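Virulence sensor protein BvgS (Bordetella pertussis, PDB 6ZJ8) is a sensor histidine kinase of the whooping-cough bacterium that governs virulence, its PAS domain probably helping to relay signals toward the kinase. Local coordinates at residues 29-38 with 48-56; 82-90 with 105-116. One frame throughout, in Å; residues are numbered along the deposited sequence.

Contact 1 of 2, residues 29-38 with 48-56; sequences LIDGTPNPIY and LCNDAYLDT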
loop_
_atom_site.group_PDB
_atom_site.type_symbol
_atom_site.label_atom_id
_atom_site.label_comp_id
_atom_site.label_asym_id
_atom_site.label_seq_id
_atom_site.Cartn_x
_atom_site.Cartn_y
_atom_site.Cartn_z
ATOM N N LEU A 29 4.846 -3.771 12.623
ATOM C CA LEU A 29 3.858 -3.425 11.607
ATOM C C LEU A 29 4.463 -2.552 10.515
ATOM O O LEU A 29 4.120 -2.694 9.334
ATOM C CB LEU A 29 2.669 -2.718 12.257
ATOM C CG LEU A 29 1.683 -2.051 11.297
ATOM C CD1 LEU A 29 1.149 -3.061 10.291
ATOM C CD2 LEU A 29 0.546 -1.415 12.073
ATOM N N ILE A 30 5.363 -1.649 10.883
ATOM C CA ILE A 30 5.904 -0.663 9.956
ATOM C C ILE A 30 7.257 -1.088 9.405
ATOM O O ILE A 30 7.498 -0.999 8.201
ATOM C CB ILE A 30 5.980 0.718 10.647
ATOM C CG1 ILE A 30 4.566 1.275 10.826
ATOM C CG2 ILE A 30 6.853 1.668 9.845
ATOM C CD1 ILE A 30 4.477 2.429 11.785
ATOM N N ASP A 31 8.155 -1.559 10.266
ATOM C CA ASP A 31 9.485 -1.970 9.841
ATOM C C ASP A 31 9.580 -3.454 9.516
ATOM O O ASP A 31 10.646 -3.906 9.085
ATOM C CB ASP A 31 10.524 -1.644 10.923
ATOM C CG ASP A 31 10.847 -0.168 11.004
ATOM O OD1 ASP A 31 10.554 0.567 10.039
ATOM O OD2 ASP A 31 11.411 0.255 12.039
ATOM N N GLY A 32 8.512 -4.225 9.710
ATOM C CA GLY A 32 8.632 -5.665 9.611
ATOM C C GLY A 32 7.467 -6.391 8.977
ATOM O O GLY A 32 7.168 -7.529 9.354
ATOM N N THR A 33 6.796 -5.759 8.018
ATOM C CA THR A 33 5.790 -6.445 7.227
ATOM C C THR A 33 6.168 -6.380 5.756
ATOM O O THR A 33 6.559 -5.308 5.266
ATOM C CB THR A 33 4.385 -5.848 7.443
ATOM O OG1 THR A 33 4.414 -4.427 7.262
ATOM C CG2 THR A 33 3.886 -6.167 8.842
ATOM N N PRO A 34 6.084 -7.494 5.017
ATOM C CA PRO A 34 6.653 -7.527 3.663
ATOM C C PRO A 34 5.785 -6.874 2.601
ATOM O O PRO A 34 6.312 -6.341 1.621
ATOM C CB PRO A 34 6.819 -9.031 3.397
ATOM C CG PRO A 34 5.762 -9.674 4.214
ATOM C CD PRO A 34 5.582 -8.816 5.440
ATOM N N ASN A 35 4.467 -6.907 2.770
ATOM C CA ASN A 35 3.626 -6.324 1.731
ATOM C C ASN A 35 3.233 -4.896 2.088
ATOM O O ASN A 35 2.990 -4.592 3.262
ATOM C CB ASN A 35 2.361 -7.159 1.530
ATOM C CG ASN A 35 2.657 -8.549 1.005
ATOM O OD1 ASN A 35 3.520 -8.732 0.146
ATOM N ND2 ASN A 35 1.946 -9.541 1.525
ATOM N N PRO A 36 3.170 -3.991 1.110
ATOM C CA PRO A 36 2.726 -2.623 1.405
ATOM C C PRO A 36 1.354 -2.599 2.060
ATOM O O PRO A 36 0.425 -3.286 1.628
ATOM C CB PRO A 36 2.703 -1.957 0.026
ATOM C CG PRO A 36 3.738 -2.688 -0.751
ATOM C CD PRO A 36 3.666 -4.116 -0.274
ATOM N N ILE A 37 1.233 -1.789 3.109
ATOM C CA ILE A 37 -0.044 -1.562 3.771
ATOM C C ILE A 37 -0.079 -0.117 4.242
ATOM O O ILE A 37 0.945 0.441 4.650
ATOM C CB ILE A 37 -0.272 -2.537 4.945
ATOM C CG1 ILE A 37 -1.669 -2.325 5.535
ATOM C CG2 ILE A 37 0.776 -2.336 6.023
ATOM C CD1 ILE A 37 -2.029 -3.304 6.615
ATOM N N TYR A 38 -1.264 0.486 4.178
ATOM C CA TYR A 38 -1.461 1.870 4.574
ATOM C C TYR A 38 -2.813 2.004 5.259
ATOM O O TYR A 38 -3.646 1.094 5.228
ATOM C CB TYR A 38 -1.394 2.814 3.368
ATOM C CG TYR A 38 -2.402 2.469 2.294
ATOM C CD1 TYR A 38 -3.697 2.971 2.339
ATOM C CD2 TYR A 38 -2.064 1.627 1.244
ATOM C CE1 TYR A 38 -4.625 2.650 1.359
ATOM C CE2 TYR A 38 -2.983 1.299 0.263
ATOM C CZ TYR A 38 -4.260 1.810 0.327
ATOM O OH TYR A 38 -5.170 1.481 -0.651
ATOM N N LEU A 48 -1.002 5.947 8.211
ATOM C CA LEU A 48 0.029 4.949 8.439
ATOM C C LEU A 48 0.428 4.337 7.108
ATOM O O LEU A 48 -0.393 4.196 6.198
ATOM C CB LEU A 48 -0.455 3.860 9.404
ATOM C CG LEU A 48 0.527 2.735 9.736
ATOM C CD1 LEU A 48 0.331 2.277 11.172
ATOM C CD2 LEU A 48 0.361 1.554 8.789
ATOM N N CYS A 49 1.706 3.984 7.006
ATOM C CA CYS A 49 2.214 3.238 5.863
ATOM C C CYS A 49 3.515 2.575 6.283
ATOM O O CYS A 49 4.372 3.222 6.893
ATOM C CB CYS A 49 2.424 4.149 4.649
ATOM S SG CYS A 49 3.159 5.748 5.018
ATOM N N ASN A 50 3.651 1.289 5.975
ATOM C CA ASN A 50 4.838 0.552 6.374
ATOM C C ASN A 50 5.979 0.824 5.396
ATOM O O ASN A 50 5.832 1.553 4.411
ATOM C CB ASN A 50 4.521 -0.938 6.479
ATOM C CG ASN A 50 4.131 -1.554 5.148
ATOM O OD1 ASN A 50 3.860 -0.852 4.171
ATOM N ND2 ASN A 50 4.083 -2.880 5.110
ATOM N N ASP A 51 7.143 0.234 5.682
ATOM C CA ASP A 51 8.316 0.473 4.848
ATOM C C ASP A 51 8.180 -0.172 3.476
ATOM O O ASP A 51 8.792 0.297 2.512
ATOM C CB ASP A 51 9.568 -0.047 5.548
ATOM C CG ASP A 51 9.905 0.735 6.797
ATOM O OD1 ASP A 51 9.286 1.798 7.026
ATOM O OD2 ASP A 51 10.790 0.284 7.550
ATOM N N ALA A 52 7.399 -1.250 3.366
ATOM C CA ALA A 52 7.137 -1.825 2.050
ATOM C C ALA A 52 6.425 -0.817 1.161
ATOM O O ALA A 52 6.729 -0.699 -0.032
ATOM C CB ALA A 52 6.309 -3.101 2.189
ATOM N N TYR A 53 5.475 -0.075 1.732
ATOM C CA TYR A 53 4.833 1.018 1.015
ATOM C C TYR A 53 5.851 2.089 0.640
ATOM O O TYR A 53 6.027 2.419 -0.540
ATOM C CB TYR A 53 3.718 1.606 1.886
ATOM C CG TYR A 53 2.877 2.656 1.205
ATOM C CD1 TYR A 53 3.373 3.930 0.975
ATOM C CD2 TYR A 53 1.579 2.377 0.805
ATOM C CE1 TYR A 53 2.606 4.890 0.351
ATOM C CE2 TYR A 53 0.803 3.332 0.183
ATOM C CZ TYR A 53 1.321 4.586 -0.042
ATOM O OH TYR A 53 0.549 5.542 -0.659
ATOM N N LEU A 54 6.545 2.634 1.642
ATOM C CA LEU A 54 7.425 3.776 1.412
ATOM C C LEU A 54 8.568 3.427 0.467
ATOM O O LEU A 54 8.933 4.232 -0.397
ATOM C CB LEU A 54 7.973 4.279 2.747
ATOM C CG LEU A 54 6.916 4.751 3.747
ATOM C CD1 LEU A 54 7.543 5.059 5.097
ATOM C CD2 LEU A 54 6.185 5.970 3.193
ATOM N N ASP A 55 9.154 2.236 0.617
ATOM C CA ASP A 55 10.325 1.884 -0.179
ATOM C C ASP A 55 9.974 1.565 -1.627
ATOM O O ASP A 55 10.850 1.640 -2.493
ATOM C CB ASP A 55 11.054 0.699 0.456
ATOM C CG ASP A 55 11.826 1.087 1.707
ATOM O OD1 ASP A 55 11.813 2.281 2.075
ATOM O OD2 ASP A 55 12.449 0.197 2.322
ATOM N N THR A 56 8.721 1.205 -1.912
ATOM C CA THR A 56 8.298 1.079 -3.301
ATOM C C THR A 56 8.629 2.342 -4.083
ATOM O O THR A 56 9.015 2.278 -5.256
ATOM C CB THR A 56 6.796 0.798 -3.372
ATOM O OG1 THR A 56 6.520 -0.491 -2.812
ATOM C CG2 THR A 56 6.303 0.848 -4.821
HETATM O O HOH W 1 7.353 -2.882 5.869
#

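Contact 2 of 2, residues 82-90 with 105-116; sequences REMHEFLLT and VTLHGRTRHVYQ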
loop_
_atom_site.group_PDB
_atom_site.type_symbol
_atom_site.label_atom_id
_atom_site.label_comp_id
_atom_site.label_asym_id
_atom_site.label_seq_id
_atom_site.Cartn_x
_atom_site.Cartn_y
_atom_site.Cartn_z
ATOM N N ARG A 82 1.459 10.995 -8.420
ATOM C CA ARG A 82 1.051 10.248 -9.606
ATOM C C ARG A 82 1.335 8.760 -9.440
ATOM O O ARG A 82 0.462 7.917 -9.678
ATOM C CB ARG A 82 1.767 10.808 -10.838
ATOM C CG ARG A 82 1.390 10.136 -12.148
ATOM C CD ARG A 82 2.033 10.832 -13.342
ATOM N NE ARG A 82 3.491 10.865 -13.248
ATOM C CZ ARG A 82 4.279 9.805 -13.411
ATOM N NH1 ARG A 82 3.755 8.611 -13.665
ATOM N NH2 ARG A 82 5.594 9.937 -13.309
ATOM N N GLU A 83 2.552 8.419 -9.014
ATOM C CA GLU A 83 2.923 7.014 -8.866
ATOM C C GLU A 83 2.068 6.320 -7.814
ATOM O O GLU A 83 1.610 5.191 -8.021
ATOM C CB GLU A 83 4.404 6.911 -8.512
ATOM C CG GLU A 83 5.323 7.566 -9.534
ATOM C CD GLU A 83 6.732 7.742 -9.016
ATOM O OE1 GLU A 83 6.950 7.526 -7.804
ATOM O OE2 GLU A 83 7.621 8.103 -9.817
ATOM N N MET A 84 1.838 6.978 -6.676
ATOM C CA MET A 84 1.036 6.360 -5.626
ATOM C C MET A 84 -0.398 6.132 -6.084
ATOM O O MET A 84 -1.017 5.122 -5.730
ATOM C CB MET A 84 1.055 7.229 -4.373
ATOM C CG MET A 84 2.413 7.311 -3.718
ATOM S SD MET A 84 2.341 8.016 -2.067
ATOM C CE MET A 84 4.065 7.911 -1.616
ATOM N N HIS A 85 -0.948 7.065 -6.867
ATOM C CA HIS A 85 -2.331 6.930 -7.310
ATOM C C HIS A 85 -2.551 5.612 -8.039
ATOM O O HIS A 85 -3.613 4.990 -7.912
ATOM C CB HIS A 85 -2.711 8.107 -8.209
ATOM C CG HIS A 85 -4.169 8.163 -8.541
ATOM N ND1 HIS A 85 -4.653 7.916 -9.809
ATOM C CD2 HIS A 85 -5.250 8.429 -7.771
ATOM C CE1 HIS A 85 -5.968 8.032 -9.805
ATOM N NE2 HIS A 85 -6.356 8.342 -8.580
ATOM N N GLU A 86 -1.555 5.164 -8.805
ATOM C CA GLU A 86 -1.701 3.923 -9.560
ATOM C C GLU A 86 -1.836 2.720 -8.632
ATOM O O GLU A 86 -2.643 1.818 -8.890
ATOM C CB GLU A 86 -0.510 3.756 -10.506
ATOM C CG GLU A 86 -0.476 4.794 -11.624
ATOM C CD GLU A 86 0.842 4.820 -12.377
ATOM O OE1 GLU A 86 1.117 5.833 -13.056
ATOM O OE2 GLU A 86 1.607 3.835 -12.290
ATOM N N PHE A 87 -1.066 2.690 -7.543
ATOM C CA PHE A 87 -1.116 1.552 -6.634
ATOM C C PHE A 87 -2.354 1.566 -5.747
ATOM O O PHE A 87 -2.793 0.505 -5.292
ATOM C CB PHE A 87 0.133 1.523 -5.754
ATOM C CG PHE A 87 1.377 1.121 -6.485
ATOM C CD1 PHE A 87 2.164 2.068 -7.113
ATOM C CD2 PHE A 87 1.760 -0.208 -6.542
ATOM C CE1 PHE A 87 3.311 1.696 -7.785
ATOM C CE2 PHE A 87 2.906 -0.586 -7.210
ATOM C CZ PHE A 87 3.683 0.366 -7.833
ATOM N N LEU A 88 -2.915 2.741 -5.482
ATOM C CA LEU A 88 -4.084 2.849 -4.625
ATOM C C LEU A 88 -5.355 2.618 -5.433
ATOM O O LEU A 88 -5.335 2.508 -6.661
ATOM C CB LEU A 88 -4.126 4.221 -3.952
ATOM C CG LEU A 88 -2.883 4.578 -3.139
ATOM C CD1 LEU A 88 -2.899 6.050 -2.790
ATOM C CD2 LEU A 88 -2.800 3.735 -1.881
ATOM N N LEU A 89 -6.474 2.544 -4.723
ATOM C CA LEU A 89 -7.786 2.391 -5.328
ATOM C C LEU A 89 -8.563 3.696 -5.211
ATOM O O LEU A 89 -8.357 4.480 -4.279
ATOM C CB LEU A 89 -8.570 1.257 -4.667
ATOM C CG LEU A 89 -7.984 -0.146 -4.834
ATOM C CD1 LEU A 89 -8.900 -1.182 -4.203
ATOM C CD2 LEU A 89 -7.749 -0.464 -6.303
ATOM N N THR A 90 -9.455 3.919 -6.171
ATOM C CA THR A 90 -10.248 5.140 -6.190
ATOM C C THR A 90 -11.140 5.216 -4.954
ATOM O O THR A 90 -11.498 4.201 -4.347
ATOM C CB THR A 90 -11.097 5.201 -7.462
ATOM O OG1 THR A 90 -10.286 4.874 -8.597
ATOM C CG2 THR A 90 -11.676 6.595 -7.653
ATOM N N VAL A 105 1.025 -2.074 -12.989
ATOM C CA VAL A 105 1.484 -0.731 -12.666
ATOM C C VAL A 105 2.937 -0.610 -13.094
ATOM O O VAL A 105 3.732 -1.534 -12.891
ATOM C CB VAL A 105 1.334 -0.414 -11.164
ATOM C CG1 VAL A 105 1.969 0.932 -10.846
ATOM C CG2 VAL A 105 -0.130 -0.417 -10.771
ATOM N N THR A 106 3.280 0.530 -13.682
ATOM C CA THR A 106 4.614 0.783 -14.207
ATOM C C THR A 106 5.298 1.833 -13.344
ATOM O O THR A 106 4.744 2.912 -13.113
ATOM C CB THR A 106 4.548 1.244 -15.664
ATOM O OG1 THR A 106 3.870 0.251 -16.446
ATOM C CG2 THR A 106 5.943 1.455 -16.223
ATOM N N LEU A 107 6.502 1.513 -12.879
ATOM C CA LEU A 107 7.229 2.370 -11.953
ATOM C C LEU A 107 8.706 2.030 -12.055
ATOM O O LEU A 107 9.076 0.854 -11.988
ATOM C CB LEU A 107 6.730 2.173 -10.514
ATOM C CG LEU A 107 7.488 2.923 -9.417
ATOM C CD1 LEU A 107 7.235 4.414 -9.514
ATOM C CD2 LEU A 107 7.095 2.392 -8.047
ATOM N N HIS A 108 9.543 3.055 -12.215
ATOM C CA HIS A 108 10.990 2.867 -12.288
ATOM C C HIS A 108 11.365 1.963 -13.461
ATOM O O HIS A 108 12.273 1.132 -13.366
ATOM C CB HIS A 108 11.535 2.296 -10.975
ATOM C CG HIS A 108 11.202 3.121 -9.771
ATOM N ND1 HIS A 108 11.068 2.575 -8.513
ATOM C CD2 HIS A 108 10.984 4.451 -9.632
ATOM C CE1 HIS A 108 10.777 3.531 -7.649
ATOM N NE2 HIS A 108 10.720 4.679 -8.302
ATOM N N GLY A 109 10.651 2.119 -14.574
ATOM C CA GLY A 109 10.897 1.326 -15.758
ATOM C C GLY A 109 10.462 -0.119 -15.676
ATOM O O GLY A 109 10.691 -0.869 -16.633
ATOM N N ARG A 110 9.842 -0.540 -14.575
ATOM C CA ARG A 110 9.424 -1.920 -14.370
ATOM C C ARG A 110 7.912 -1.969 -14.199
ATOM O O ARG A 110 7.345 -1.181 -13.434
ATOM C CB ARG A 110 10.121 -2.527 -13.140
ATOM C CG ARG A 110 11.343 -3.371 -13.479
ATOM C CD ARG A 110 12.122 -3.839 -12.247
ATOM N NE ARG A 110 11.264 -4.138 -11.103
ATOM C CZ ARG A 110 11.215 -3.422 -9.980
ATOM N NH1 ARG A 110 11.981 -2.349 -9.821
ATOM N NH2 ARG A 110 10.395 -3.787 -9.006
ATOM N N THR A 111 7.265 -2.894 -14.906
ATOM C CA THR A 111 5.822 -3.083 -14.826
ATOM C C THR A 111 5.519 -4.267 -13.916
ATOM O O THR A 111 6.027 -5.371 -14.137
ATOM C CB THR A 111 5.217 -3.316 -16.212
ATOM O OG1 THR A 111 5.545 -2.217 -17.075
ATOM C CG2 THR A 111 3.704 -3.443 -16.119
ATOM N N ARG A 112 4.690 -4.035 -12.897
ATOM C CA ARG A 112 4.357 -5.047 -11.906
ATOM C C ARG A 112 2.861 -5.324 -11.930
ATOM O O ARG A 112 2.049 -4.395 -11.989
ATOM C CB ARG A 112 4.759 -4.610 -10.491
ATOM C CG ARG A 112 6.087 -3.892 -10.396
ATOM C CD ARG A 112 5.881 -2.392 -10.254
ATOM N NE ARG A 112 7.128 -1.658 -10.419
ATOM C CZ ARG A 112 8.005 -1.427 -9.447
ATOM N NH1 ARG A 112 7.786 -1.873 -8.215
ATOM N NH2 ARG A 112 9.108 -0.745 -9.716
ATOM N N HIS A 113 2.508 -6.605 -11.881
ATOM C CA HIS A 113 1.133 -7.024 -11.647
ATOM C C HIS A 113 0.883 -7.031 -10.144
ATOM O O HIS A 113 1.587 -7.724 -9.400
ATOM C CB HIS A 113 0.903 -8.406 -12.251
ATOM C CG HIS A 113 -0.497 -8.909 -12.102
ATOM N ND1 HIS A 113 -0.803 -10.252 -12.069
ATOM C CD2 HIS A 113 -1.676 -8.251 -11.988
ATOM C CE1 HIS A 113 -2.109 -10.401 -11.937
ATOM N NE2 HIS A 113 -2.662 -9.202 -11.885
ATOM N N VAL A 114 -0.100 -6.254 -9.691
ATOM C CA VAL A 114 -0.344 -6.067 -8.266
ATOM C C VAL A 114 -1.783 -6.433 -7.939
ATOM O O VAL A 114 -2.701 -6.233 -8.740
ATOM C CB VAL A 114 -0.043 -4.619 -7.815
ATOM C CG1 VAL A 114 1.426 -4.298 -8.017
ATOM C CG2 VAL A 114 -0.928 -3.625 -8.563
ATOM N N TYR A 115 -1.969 -6.974 -6.739
ATOM C CA TYR A 115 -3.279 -7.308 -6.194
ATOM C C TYR A 115 -3.599 -6.280 -5.114
ATOM O O TYR A 115 -2.954 -6.262 -4.060
ATOM C CB TYR A 115 -3.278 -8.731 -5.637
ATOM C CG TYR A 115 -4.635 -9.233 -5.205
ATOM C CD1 TYR A 115 -5.601 -9.562 -6.144
ATOM C CD2 TYR A 115 -4.945 -9.393 -3.862
ATOM C CE1 TYR A 115 -6.843 -10.026 -5.760
ATOM C CE2 TYR A 115 -6.188 -9.858 -3.466
ATOM C CZ TYR A 115 -7.133 -10.174 -4.420
ATOM O OH TYR A 115 -8.373 -10.636 -4.037
ATOM N N GLN A 116 -4.588 -5.430 -5.377
ATOM C CA GLN A 116 -4.921 -4.300 -4.523
ATOM C C GLN A 116 -6.157 -4.599 -3.682
ATOM O O GLN A 116 -7.064 -5.317 -4.113
ATOM C CB GLN A 116 -5.167 -3.048 -5.369
ATOM C CG GLN A 116 -4.034 -2.703 -6.320
ATOM C CD GLN A 116 -4.484 -1.798 -7.448
ATOM O OE1 GLN A 116 -5.401 -2.134 -8.198
ATOM N NE2 GLN A 116 -3.844 -0.643 -7.574
#

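Contact 1 of 2, residues 29-38 with 48-56
CG of N50 (chi1 64°) and OG1 of T33 (51°) each lie between the backbone N and the carbonyl carbon, which brings the T33 hydroxyl into the plane of the N50 amide, in line with an N-H of ND2 (N-H...O 169°), where helix 17-31 gives way to strand 37-41 of the PAS fold. N50 illustrates how one asparagine can tie residues 32-36 and the start of strand 37-41 to the N-terminus of helix 51-57. Its ND2 gives two hydrogen bonds, to T33 OG1 at 2.7 Å and to N35 O, also near that plane. OD1 takes two more, from I37 N at 3.0 Å and, as the N-cap of helix 51-57, from Y53 N; these donors come from opposite faces of the carboxamide. Four bonds fix the rotation of this buried group. N50 N donates to I37 O, while Y38 and C49 form an antiparallel non-hydrogen-bonded pair.

A52 CB packs 3.4 Å from P36 N, and L48 CD1 meets L29 CD2 at 3.8 Å. The rings of Y38 and Y53 meet obliquely. A water donates to I30 O and T33 O and accepts from A52 N, while D51 N bonds to I30 O at 2.8 Å.

Contact 2 of 2, residues 82-90 with 105-116
F87 meets V105 where the last turn of helix 79-87 lies over the antiparallel sheet of the PAS domain, an example of one aromatic side chain serving several strand residues. From its CB the ring is carried toward the sheet by a chi1 of -72°, which places CG beside the backbone N. CD1 comes within 3.9 Å of V105 CG1, and CE1 closes to 3.4 Å on the same methyl, which sits over one face in a CH-pi contact. CE1 also touches L107 CD2, CE2 reaches V114 CG1 at 4.1 Å, and CZ at the tip has R112 CD at the ring's edge. W135 and F57 add their rings to this cluster.

L107 CD1 lies across the E83 side chain, 3.4 Å from its CD, and E86 OE2 rests 3.3 Å from V105 CG1. Q116, extended beyond CG, sends NE2 to the end of the helix, where F87 O accepts at 2.8 Å and E86 O at 3.0 Å; both bonds are weak, the second bent to 120°. The chemistry is divided: sheet methyl groups pack on the phenyl ring and, without hydrogen bonds, on the carboxylate-bearing side chains of E83 and E86, while Q116 supplies modest polar links.

Contacts 1 and 2 follow one another along the chain, the first closing before the second opens, and their centres lie about 15 Å apart within one PAS fold. Both reach the same five-stranded antiparallel sheet: contact 1 at strands 37-41 and 46-49, contact 2 at strands 99-107 and 110-122, with strand 128-137 between the two pairs. Helices 51-57 and 79-87, consecutive in the chain, meet where Y53 OH lies 3.4 Å from M84 SD, and strand 37-41 touches the residue after the second helix, Y38 CE2 to L88 CD2 at 3.3 Å. W135 of the central strand borders both. The two contacts thus share one packed core, through which a signal could probably pass.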